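Local coordinates for protein aldehyde dehydrogenase (Burkholderia vietnamiensis, PDB 5KF0) that probably oxidises aldehydes to carboxylic acids with a nicotinamide cofactor, and binds NADPH, at residues Tyr469-Glu472 / Asp473-Pro477; Leu281-Gly284 / Ala285-Ser289. All coordinates share one frame; numbering follows the deposited sequence. Where two conformers were deposited one is given.

Contact 1: residues Tyr469-Glu472 / Asp473-Pro477; sequences YAIE and DMTEP
A local helix-to-strand turn joins Tyr469-Glu472, in the last turn of the short helix 467-473, to Thr475 at the start of strand 475-483. The helix ends with two main-chain bonds, from Asp473 N to Tyr469 O at 3.2 Å and from Met474 N to Ala470 O at 2.9 Å. Beyond them the hydroxyl of Thr475 takes over: OG1 donates to Ile471 O at 2.8 Å, 28° out of the carbonyl plane. A chi1 of 53° sets OG1 between the backbone N and the carbonyl carbon of Thr475, facing back to the helix end. A weak hydrogen bond runs from Thr475 N to Glu472 O (3.4 Å). Met474, with CG beside its own backbone N, runs extended back along the helix; its CG passes 3.2 Å from Ala470 O, and its methyl CE ends 4.1 Å from Ala470 CB. Arg149 NE also bonds to Thr475 OG1, and Glu476 OE2 forms a salt bridge with Arg464 of a second subunit. Ala470, Ile471, Met474 and Thr475 pack on helix 164-178, while the backbones of Met474 and Glu476 pair with Ile152 and Val150, bringing strand 475-483 alongside strand 143-151 in a three-stranded antiparallel sheet.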
# COMPACT_ATOMS: atom_id res chain seq x y z
N TYR A 469 -8.35 4.73 9.68
CA TYR A 469 -7.53 4.59 10.87
C TYR A 469 -8.35 4.03 12.02
O TYR A 469 -7.85 3.22 12.80
CB TYR A 469 -6.89 5.96 11.17
CG TYR A 469 -6.39 6.51 9.85
CD1 TYR A 469 -7.11 7.48 9.15
CD2 TYR A 469 -5.27 5.97 9.24
CE1 TYR A 469 -6.70 7.92 7.90
CE2 TYR A 469 -4.86 6.40 7.99
CZ TYR A 469 -5.56 7.37 7.33
OH TYR A 469 -5.15 7.79 6.09
N ALA A 470 -9.63 4.40 12.08
CA ALA A 470 -10.53 3.79 13.05
C ALA A 470 -10.73 2.30 12.76
O ALA A 470 -10.75 1.48 13.69
CB ALA A 470 -11.86 4.54 13.05
N ILE A 471 -10.87 1.92 11.49
CA ILE A 471 -11.00 0.51 11.13
C ILE A 471 -9.78 -0.28 11.60
O ILE A 471 -9.91 -1.40 12.11
CB ILE A 471 -11.22 0.35 9.61
CG1 ILE A 471 -12.62 0.82 9.23
CG2 ILE A 471 -11.02 -1.11 9.18
CD1 ILE A 471 -12.86 0.84 7.70
N GLU A 472 -8.58 0.30 11.46
CA GLU A 472 -7.38 -0.38 11.94
C GLU A 472 -7.46 -0.65 13.44
O GLU A 472 -7.12 -1.75 13.90
CB GLU A 472 -6.13 0.44 11.61
CG GLU A 472 -4.85 -0.32 11.92
CD GLU A 472 -3.59 0.49 11.71
OE1 GLU A 472 -3.69 1.69 11.40
OE2 GLU A 472 -2.50 -0.11 11.85
N ASP A 473 -7.91 0.34 14.22
CA ASP A 473 -8.00 0.13 15.67
C ASP A 473 -9.11 -0.83 16.05
O ASP A 473 -9.03 -1.49 17.09
CB ASP A 473 -8.20 1.46 16.39
CG ASP A 473 -6.94 2.28 16.47
OD1 ASP A 473 -5.84 1.69 16.46
OD2 ASP A 473 -7.04 3.52 16.54
N MET A 474 -10.16 -0.92 15.24
CA MET A 474 -11.30 -1.78 15.51
C MET A 474 -11.14 -3.17 14.93
O MET A 474 -12.11 -3.94 14.91
CB MET A 474 -12.58 -1.13 14.98
CG MET A 474 -12.88 0.18 15.68
SD MET A 474 -14.31 1.04 14.99
CE MET A 474 -14.10 2.60 15.84
N THR A 475 -9.94 -3.51 14.47
CA THR A 475 -9.69 -4.85 13.97
C THR A 475 -8.37 -5.37 14.54
O THR A 475 -7.48 -4.59 14.91
CB THR A 475 -9.62 -4.89 12.43
OG1 THR A 475 -8.69 -3.92 11.95
CG2 THR A 475 -10.99 -4.64 11.81
N GLU A 476 -8.27 -6.70 14.60
CA GLU A 476 -7.02 -7.38 14.89
C GLU A 476 -6.50 -8.01 13.62
O GLU A 476 -7.26 -8.70 12.93
CB GLU A 476 -7.19 -8.47 15.95
CG GLU A 476 -7.29 -7.94 17.39
CD GLU A 476 -5.95 -7.55 17.96
OE1 GLU A 476 -5.91 -7.11 19.13
OE2 GLU A 476 -4.93 -7.69 17.25
N PRO A 477 -5.22 -7.85 13.27
CA PRO A 477 -4.68 -8.65 12.16
C PRO A 477 -4.67 -10.12 12.55
O PRO A 477 -4.36 -10.49 13.69
CB PRO A 477 -3.26 -8.11 11.97
CG PRO A 477 -2.92 -7.45 13.25
CD PRO A 477 -4.21 -6.99 13.89

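Contact 2: residues Leu281-Gly284 / Ala285-Ser289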
# COMPACT_ATOMS: atom_id res chain seq x y z
N LEU A 281 -9.05 33.10 10.56
CA LEU A 281 -8.79 33.19 12.00
C LEU A 281 -10.08 33.40 12.78
O LEU A 281 -10.30 32.75 13.81
CB LEU A 281 -7.81 34.34 12.29
CG LEU A 281 -6.37 34.16 11.80
CD1 LEU A 281 -5.61 35.48 11.90
CD2 LEU A 281 -5.67 33.07 12.62
N ALA A 282 -10.95 34.29 12.30
CA ALA A 282 -12.22 34.53 12.98
C ALA A 282 -13.10 33.28 12.94
O ALA A 282 -13.73 32.93 13.94
CB ALA A 282 -12.93 35.72 12.34
N PHE A 283 -13.13 32.59 11.80
CA PHE A 283 -13.86 31.33 11.73
C PHE A 283 -13.31 30.34 12.75
O PHE A 283 -14.07 29.76 13.54
CB PHE A 283 -13.76 30.73 10.33
CG PHE A 283 -14.29 29.34 10.24
CD1 PHE A 283 -13.43 28.25 10.22
CD2 PHE A 283 -15.65 29.11 10.22
CE1 PHE A 283 -13.92 26.96 10.17
CE2 PHE A 283 -16.15 27.82 10.16
CZ PHE A 283 -15.28 26.75 10.14
N GLY A 284 -11.99 30.15 12.77
CA GLY A 284 -11.42 29.13 13.64
C GLY A 284 -11.57 29.46 15.12
O GLY A 284 -11.80 28.56 15.94
N ALA A 285 -11.45 30.74 15.47
CA ALA A 285 -11.55 31.13 16.87
C ALA A 285 -12.98 31.11 17.39
O ALA A 285 -13.21 30.78 18.56
CB ALA A 285 -10.96 32.53 17.06
N TYR A 286 -13.95 31.44 16.54
CA TYR A 286 -15.28 31.73 17.04
C TYR A 286 -16.38 30.84 16.48
O TYR A 286 -17.51 30.92 16.96
CB TYR A 286 -15.62 33.22 16.78
CG TYR A 286 -14.55 34.13 17.35
CD1 TYR A 286 -14.21 34.07 18.71
CD2 TYR A 286 -13.83 34.99 16.53
CE1 TYR A 286 -13.20 34.88 19.24
CE2 TYR A 286 -12.82 35.80 17.05
CZ TYR A 286 -12.52 35.74 18.40
OH TYR A 286 -11.51 36.55 18.90
N TYR A 287 -16.07 29.95 15.52
CA TYR A 287 -17.04 28.96 15.07
C TYR A 287 -17.57 28.17 16.26
O TYR A 287 -16.79 27.71 17.10
CB TYR A 287 -16.41 28.00 14.04
CG TYR A 287 -17.19 26.71 13.78
CD1 TYR A 287 -16.95 25.56 14.53
CD2 TYR A 287 -18.14 26.65 12.78
CE1 TYR A 287 -17.66 24.39 14.30
CE2 TYR A 287 -18.85 25.48 12.53
CZ TYR A 287 -18.61 24.36 13.29
OH TYR A 287 -19.32 23.19 13.05
N GLN A 288 -18.89 28.03 16.32
CA GLN A 288 -19.57 27.38 17.45
C GLN A 288 -19.09 27.96 18.78
O GLN A 288 -18.93 27.24 19.78
CB GLN A 288 -19.41 25.86 17.41
CG GLN A 288 -20.45 25.16 18.27
CD GLN A 288 -20.46 23.66 18.10
OE1 GLN A 288 -19.96 23.14 17.10
NE2 GLN A 288 -21.05 22.96 19.08
N SER A 289 -18.86 29.27 18.78
CA SER A 289 -18.41 30.02 19.95
C SER A 289 -17.15 29.41 20.55
O SER A 289 -16.97 29.38 21.77
CB SER A 289 -19.52 30.12 20.99
OG SER A 289 -20.68 30.71 20.41
O HOH W 1 -14.00 27.15 17.09
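The Phe283 ring carries Tyr287 CB over one face, 3.9 Å above the plane and offset toward the rim, a CH-pi contact between residues four apart, Phe283 in the last turn of helix 274-286 and Tyr287 just past its end. The two aromatic side chains lie side by side and point the same way, but their planes are inclined at 49°, so the pair is oblique, neither stacked nor T-shaped. Its nearest approach joins Phe283 CE2 to Tyr287 CD2 at 3.5 Å. Both rings leave the backbone with CG anti to N (chi1 171° for Phe283 and 164° for Tyr287), which carries them off in a common direction.

On the Tyr286 ring, Ala285 CB sits over the centre of one face, 3.6 Å above the plane. Ala282 O approaches this ring obliquely, 3.3 Å from Tyr286 CD2.

Main-chain bonds from each residue to the fourth before it continue to the helix end. Ala285 N donates to Leu281 O at 2.8 Å, Tyr286 N to Ala282 O at 3.0 Å, and Tyr287 N to Phe283 O at 2.8 Å, the last joining the two residues of the aromatic pair. Tyr287 then leaves helical geometry, and a water bridges the helix end by donating to both Gly284 O and Tyr287 O. Tyr286 OH bonds to Thr372 O, while Tyr287 OH hydrogen-bonds to Lys101 NZ, which also bonds to Gln288 OE1.

Tyr286 packs on helix 306-319 and on strands 368-375 and 392-398, and Ala285 packs on Ala393 of the latter strand. This is the C-terminal end of the helix in a beta-alpha-beta unit, strand 263-266, helix 274-286 and strand 298-302, of the aldehyde dehydrogenase fold.

In the fold
Running from the N terminus, the chain passes through the six-stranded sheet around strand 155-158 before reaching contact 2, where helix 274-286 ends and the chain turns toward strand 298-302. Contact 1 follows much later, after strand 461-462, where helix 467-473 gives way to strand 475-483, the outermost strand, within this chain, of the three-stranded antiparallel sheet. Each closes just a short local turn, and the two lie in series, neither nesting nor crossing. The centres of contact 1 and contact 2 are about 33 Å apart, on opposite sides of the chain's centre. Contact 2 ends the helix linking parallel strands 263-266 and 298-302, packed on helix 306-319; contact 1 ties helix 467-473 to helix 164-178 and the three-stranded sheet.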